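PDB 4ONZ: putative glycoside hydrolase from Bacteroides ovatus, which is of unknown function but has the build of a glycoside hydrolase relative, a five-bladed beta-propeller with very little helix. Local coordinates for residues 25-30 and 93-98; 31-36 and 97-102. One frame throughout, in Å; residues are numbered along the deposited sequence. Where two conformers were deposited one is given.

Contact 1 of 2, residues 25-30 and 93-98; sequences NPVISP and IEMKRL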
loop_
_atom_site.group_PDB
_atom_site.type_symbol
_atom_site.label_atom_id
_atom_site.label_comp_id
_atom_site.label_asym_id
_atom_site.label_seq_id
_atom_site.Cartn_x
_atom_site.Cartn_y
_atom_site.Cartn_z
ATOM N N ASN A 25 -19.548 4.686 -1.641
ATOM C CA ASN A 25 -18.603 3.843 -2.365
ATOM C C ASN A 25 -19.130 3.218 -3.647
ATOM O O ASN A 25 -20.299 2.842 -3.714
ATOM C CB ASN A 25 -18.083 2.740 -1.449
ATOM C CG ASN A 25 -17.067 3.246 -0.460
ATOM O OD1 ASN A 25 -16.107 3.916 -0.836
ATOM N ND2 ASN A 25 -17.246 2.895 0.807
ATOM N N PRO A 26 -18.251 3.052 -4.654
ATOM C CA PRO A 26 -16.820 3.396 -4.682
ATOM C C PRO A 26 -16.563 4.893 -4.877
ATOM O O PRO A 26 -17.378 5.586 -5.496
ATOM C CB PRO A 26 -16.295 2.612 -5.891
ATOM C CG PRO A 26 -17.475 2.476 -6.785
ATOM C CD PRO A 26 -18.674 2.362 -5.887
ATOM N N VAL A 27 -15.443 5.382 -4.354
ATOM C CA VAL A 27 -15.087 6.803 -4.471
ATOM C C VAL A 27 -14.269 7.138 -5.735
ATOM O O VAL A 27 -14.234 8.291 -6.146
ATOM C CB VAL A 27 -14.389 7.346 -3.195
ATOM C CG1 VAL A 27 -15.356 7.326 -2.017
ATOM C CG2 VAL A 27 -13.122 6.582 -2.855
ATOM N N ILE A 28 -13.607 6.144 -6.335
ATOM C CA ILE A 28 -12.851 6.330 -7.582
ATOM C C ILE A 28 -13.129 5.134 -8.493
ATOM O O ILE A 28 -12.901 3.992 -8.111
ATOM C CB ILE A 28 -11.317 6.441 -7.366
ATOM C CG1 ILE A 28 -10.970 7.545 -6.361
ATOM C CG2 ILE A 28 -10.604 6.711 -8.691
ATOM C CD1 ILE A 28 -9.496 7.630 -6.028
ATOM N N SER A 29 -13.613 5.422 -9.698
ATOM C CA SER A 29 -13.951 4.408 -10.694
ATOM C C SER A 29 -13.280 4.746 -12.029
ATOM O O SER A 29 -12.904 5.896 -12.255
ATOM C CB SER A 29 -15.470 4.350 -10.881
ATOM O OG SER A 29 -16.112 3.927 -9.686
ATOM N N PRO A 30 -13.125 3.744 -12.909
ATOM C CA PRO A 30 -12.481 3.989 -14.200
ATOM C C PRO A 30 -13.248 4.954 -15.105
ATOM O O PRO A 30 -14.474 5.098 -14.982
ATOM C CB PRO A 30 -12.358 2.583 -14.830
ATOM C CG PRO A 30 -13.185 1.675 -13.988
ATOM C CD PRO A 30 -13.290 2.305 -12.635
ATOM N N ILE A 93 -14.116 11.774 0.977
ATOM C CA ILE A 93 -15.179 11.112 0.212
ATOM C C ILE A 93 -15.237 11.619 -1.230
ATOM O O ILE A 93 -15.116 10.838 -2.167
ATOM C CB ILE A 93 -16.553 11.342 0.888
ATOM C CG1 ILE A 93 -16.484 10.986 2.375
ATOM C CG2 ILE A 93 -17.648 10.552 0.185
ATOM C CD1 ILE A 93 -16.054 9.566 2.666
ATOM N N GLU A 94 -15.458 12.922 -1.398
ATOM C CA GLU A 94 -15.501 13.511 -2.732
ATOM C C GLU A 94 -14.072 13.622 -3.272
ATOM O O GLU A 94 -13.155 14.001 -2.555
ATOM C CB GLU A 94 -16.201 14.869 -2.714
ATOM C CG GLU A 94 -17.638 14.801 -2.217
ATOM C CD GLU A 94 -18.499 13.842 -3.024
ATOM O OE1 GLU A 94 -18.295 13.735 -4.251
ATOM O OE2 GLU A 94 -19.397 13.209 -2.430
HETATM N N MSE A 95 -13.896 13.254 -4.541
HETATM C CA MSE A 95 -12.579 13.245 -5.171
HETATM C C MSE A 95 -12.505 14.135 -6.382
HETATM O O MSE A 95 -13.378 14.089 -7.245
HETATM C CB MSE A 95 -12.279 11.823 -5.640
HETATM C CG MSE A 95 -12.251 10.771 -4.530
HETATM SE SE MSE A 95 -10.624 10.915 -3.442
HETATM C CE MSE A 95 -11.333 10.318 -1.717
ATOM N N LYS A 96 -11.467 14.966 -6.443
ATOM C CA LYS A 96 -11.199 15.822 -7.599
ATOM C C LYS A 96 -9.948 15.224 -8.235
ATOM O O LYS A 96 -8.871 15.248 -7.630
ATOM C CB LYS A 96 -10.973 17.265 -7.152
ATOM C CG LYS A 96 -10.665 18.257 -8.266
ATOM C CD LYS A 96 -10.457 19.655 -7.692
ATOM C CE LYS A 96 -9.887 20.624 -8.716
ATOM N NZ LYS A 96 -10.733 20.739 -9.936
ATOM N N ARG A 97 -10.092 14.685 -9.445
ATOM C CA ARG A 97 -9.002 13.990 -10.130
ATOM C C ARG A 97 -8.351 14.789 -11.258
ATOM O O ARG A 97 -8.989 15.624 -11.878
ATOM C CB ARG A 97 -9.545 12.669 -10.684
ATOM C CG ARG A 97 -10.033 11.737 -9.584
ATOM C CD ARG A 97 -11.084 10.750 -10.059
ATOM N NE ARG A 97 -10.610 9.788 -11.048
ATOM C CZ ARG A 97 -11.371 8.809 -11.539
ATOM N NH1 ARG A 97 -12.636 8.655 -11.130
ATOM N NH2 ARG A 97 -10.871 7.959 -12.421
ATOM N N LEU A 98 -7.068 14.524 -11.501
ATOM C CA LEU A 98 -6.330 15.154 -12.592
ATOM C C LEU A 98 -6.506 14.294 -13.835
ATOM O O LEU A 98 -6.579 13.059 -13.746
ATOM C CB LEU A 98 -4.837 15.262 -12.273
ATOM C CG LEU A 98 -4.411 16.093 -11.062
ATOM C CD1 LEU A 98 -2.901 16.020 -10.881
ATOM C CD2 LEU A 98 -4.880 17.538 -11.187
HETATM O O HOH W 1 -13.838 9.878 -8.616
HETATM O O HOH W 2 -15.989 10.070 -4.710
#
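R97 grips the backbone oxygen of S29 end-on with two nitrogens: NH1 lies 3.0 Å and NH2 2.9 Å from S29 O. Both bonds are bent, with N-H...O angles of 138° and 142°, as expected when two donors of one guanidinium share a single acceptor. That oxygen stays near the guanidinium plane, while I28 CG2 sits over the centre of one face, 3.6 Å from R97 CZ. A turn about CG-CD (chi3 65°) puts NE where the hydroxyl of Y67 can accept from it, and NH2 is also salt-bridged to OE1 of E47, so all three nitrogens have partners. NH1 also donates to a water, which in turn donates to V27 O. The same carbonyl receives another water, 2.9 Å from V27 O, which also donates to I93 O. Thus two waters carry the polar contact where the two segments do not bond directly. CG of selenomethionine M95 packs against V27 O and meets I28 CG1 at 3.9 Å, the two side chains crossing at about a right angle.

The loop 25-30 runs between two strand systems. V27 and I28 both pair with V345 of strand 344-350, a classic beta bulge, whereas I28 and M95 lean on V65 of strand 62-70, and M95 and R97 on A87 of strand 82-89.

Contact 2 of 2, residues 31-36 and 97-102; sequences QPTEFY and RLDNPV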
loop_
_atom_site.group_PDB
_atom_site.type_symbol
_atom_site.label_atom_id
_atom_site.label_comp_id
_atom_site.label_asym_id
_atom_site.label_seq_id
_atom_site.Cartn_x
_atom_site.Cartn_y
_atom_site.Cartn_z
ATOM N N GLN A 31 -12.499 5.608 -15.990
ATOM C CA GLN A 31 -13.009 6.597 -16.933
ATOM C C GLN A 31 -12.188 6.503 -18.215
ATOM O O GLN A 31 -11.041 6.072 -18.167
ATOM C CB GLN A 31 -12.800 8.003 -16.380
ATOM C CG GLN A 31 -13.482 8.309 -15.065
ATOM C CD GLN A 31 -13.161 9.707 -14.575
ATOM O OE1 GLN A 31 -12.163 10.311 -14.974
ATOM N NE2 GLN A 31 -14.002 10.226 -13.701
ATOM N N PRO A 32 -12.738 6.968 -19.351
ATOM C CA PRO A 32 -11.988 6.905 -20.612
ATOM C C PRO A 32 -11.031 8.094 -20.838
ATOM O O PRO A 32 -10.632 8.352 -21.971
ATOM C CB PRO A 32 -13.105 6.878 -21.668
ATOM C CG PRO A 32 -14.230 7.638 -21.044
ATOM C CD PRO A 32 -14.088 7.540 -19.545
ATOM N N THR A 33 -10.662 8.796 -19.768
ATOM C CA THR A 33 -9.760 9.954 -19.829
ATOM C C THR A 33 -8.440 9.623 -20.522
ATOM O O THR A 33 -7.832 8.597 -20.234
ATOM C CB THR A 33 -9.414 10.431 -18.405
ATOM O OG1 THR A 33 -10.595 10.419 -17.598
ATOM C CG2 THR A 33 -8.797 11.833 -18.426
ATOM N N GLU A 34 -7.987 10.508 -21.405
ATOM C CA GLU A 34 -6.745 10.306 -22.161
ATOM C C GLU A 34 -5.585 11.167 -21.692
ATOM O O GLU A 34 -5.778 12.182 -21.024
ATOM C CB GLU A 34 -6.985 10.623 -23.640
ATOM C CG GLU A 34 -7.919 9.655 -24.335
ATOM C CD GLU A 34 -8.323 10.106 -25.723
ATOM O OE1 GLU A 34 -7.962 11.233 -26.141
ATOM O OE2 GLU A 34 -9.017 9.318 -26.398
ATOM N N PHE A 35 -4.370 10.711 -22.008
ATOM C CA PHE A 35 -3.151 11.498 -21.813
ATOM C C PHE A 35 -2.171 11.032 -22.884
ATOM O O PHE A 35 -2.300 9.919 -23.409
ATOM C CB PHE A 35 -2.574 11.392 -20.386
ATOM C CG PHE A 35 -1.433 10.406 -20.220
ATOM C CD1 PHE A 35 -1.633 9.042 -20.353
ATOM C CD2 PHE A 35 -0.163 10.862 -19.857
ATOM C CE1 PHE A 35 -0.583 8.153 -20.166
ATOM C CE2 PHE A 35 0.890 9.979 -19.666
ATOM C CZ PHE A 35 0.680 8.624 -19.825
ATOM N N TYR A 36 -1.215 11.886 -23.231
ATOM C CA TYR A 36 -0.236 11.532 -24.253
ATOM C C TYR A 36 0.886 10.756 -23.570
ATOM O O TYR A 36 1.636 11.317 -22.775
ATOM C CB TYR A 36 0.311 12.758 -24.981
ATOM C CG TYR A 36 1.213 12.367 -26.126
ATOM C CD1 TYR A 36 0.684 12.032 -27.370
ATOM C CD2 TYR A 36 2.593 12.283 -25.951
ATOM C CE1 TYR A 36 1.511 11.645 -28.414
ATOM C CE2 TYR A 36 3.426 11.899 -26.988
ATOM C CZ TYR A 36 2.885 11.581 -28.211
ATOM O OH TYR A 36 3.730 11.199 -29.225
ATOM N N ARG A 97 -10.092 14.685 -9.445
ATOM C CA ARG A 97 -9.002 13.990 -10.130
ATOM C C ARG A 97 -8.351 14.789 -11.258
ATOM O O ARG A 97 -8.989 15.624 -11.878
ATOM C CB ARG A 97 -9.545 12.669 -10.684
ATOM C CG ARG A 97 -10.033 11.737 -9.584
ATOM C CD ARG A 97 -11.084 10.750 -10.059
ATOM N NE ARG A 97 -10.610 9.788 -11.048
ATOM C CZ ARG A 97 -11.371 8.809 -11.539
ATOM N NH1 ARG A 97 -12.636 8.655 -11.130
ATOM N NH2 ARG A 97 -10.871 7.959 -12.421
ATOM N N LEU A 98 -7.068 14.524 -11.501
ATOM C CA LEU A 98 -6.330 15.154 -12.592
ATOM C C LEU A 98 -6.506 14.294 -13.835
ATOM O O LEU A 98 -6.579 13.059 -13.746
ATOM C CB LEU A 98 -4.837 15.262 -12.273
ATOM C CG LEU A 98 -4.411 16.093 -11.062
ATOM C CD1 LEU A 98 -2.901 16.020 -10.881
ATOM C CD2 LEU A 98 -4.880 17.538 -11.187
ATOM N N ASP A 99 -6.561 14.947 -14.992
ATOM C CA ASP A 99 -6.708 14.244 -16.269
ATOM C C ASP A 99 -5.465 13.465 -16.687
ATOM O O ASP A 99 -5.562 12.561 -17.515
ATOM C CB ASP A 99 -7.075 15.220 -17.388
ATOM C CG ASP A 99 -8.509 15.708 -17.295
ATOM O OD1 ASP A 99 -9.298 15.167 -16.482
ATOM O OD2 ASP A 99 -8.847 16.627 -18.063
ATOM N N ASN A 100 -4.303 13.830 -16.151
ATOM C CA ASN A 100 -3.067 13.117 -16.451
ATOM C C ASN A 100 -2.575 12.339 -15.242
ATOM O O ASN A 100 -2.702 12.812 -14.115
ATOM C CB ASN A 100 -1.966 14.086 -16.878
ATOM C CG ASN A 100 -2.255 14.765 -18.208
ATOM O OD1 ASN A 100 -3.348 14.653 -18.767
ATOM N ND2 ASN A 100 -1.268 15.491 -18.711
ATOM N N PRO A 101 -1.969 11.158 -15.472
ATOM C CA PRO A 101 -1.434 10.398 -14.345
ATOM C C PRO A 101 -0.204 11.104 -13.819
ATOM O O PRO A 101 0.387 11.918 -14.537
ATOM C CB PRO A 101 -1.064 9.058 -14.976
ATOM C CG PRO A 101 -0.700 9.413 -16.377
ATOM C CD PRO A 101 -1.676 10.501 -16.756
ATOM N N VAL A 102 0.193 10.794 -12.590
ATOM C CA VAL A 102 1.346 11.466 -11.979
ATOM C C VAL A 102 2.605 10.613 -11.853
ATOM O O VAL A 102 3.658 11.137 -11.487
ATOM C CB VAL A 102 0.983 12.092 -10.609
ATOM C CG1 VAL A 102 -0.084 13.162 -10.797
ATOM C CG2 VAL A 102 0.521 11.028 -9.620
#
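Q31 and R97 reach toward each other tip to tip, and their flat ends stack with the amide and guanidinium planes 18° apart. The second segment starts with this pair: Q31 CD lies 3.6 Å from R97 CZ, displaced toward the rim of the guanidinium. Its nearest nitrogens, Q31 NE2 and R97 NH1, are 3.3 Å apart, but both are donors, so this is a stack and not a bond. I28 lies over the opposite face, so the guanidinium is sandwiched between the I28 methyl and the Q31 amide.

At D99 the contact passes to the backbone. T33 turns CG2 anti to its own backbone N, and that methyl comes within 3.4 Å of D99 O, an oxygen that accepts from the indole NE1 of W46. The other branch of T33, OG1, bonds to OE2 of E47, whose OE1 is the salt-bridge partner of R97; one carboxylate thus ties both segments together.

N100 runs alongside F35, their CA atoms 5.6 Å apart. P101 then lays its ring across the phenyl group of F35 at about a right angle. P101 CD stands 3.6 Å from the ring centroid of F35, 21° off the normal, while P101 CG approaches F35 CE2 at 3.7 Å. F35 also meets W46 and F104 edge-to-face.

The result is a proline-aromatic CH-pi contact beside the edge-to-face rings of W46 and F104. Through it the two-stranded hairpin of 34-37 and 42-45 rests on the loop that leaves strand 96-97, the outermost strand of a four-stranded antiparallel propeller blade.

From the N terminus, the chain first lays down 25-30 and then, without a break, 31-36, runs through the hairpin strands 34-37 and 42-45 and the blade strands 50-59, 62-70 and 82-89, and comes back through 93-98 into 97-102. Contact 1 closes a loop of 62 residues and contact 2 one of 60. Neither encloses the other: contact 2 opens inside the first loop and closes beyond it, so the two cross, with centres 13 Å apart. R97 serves both. Together they fasten the incoming N-terminal chain, paired with strand 344-350 at one end and running into the hairpin at the other, along the outer edge of the blade.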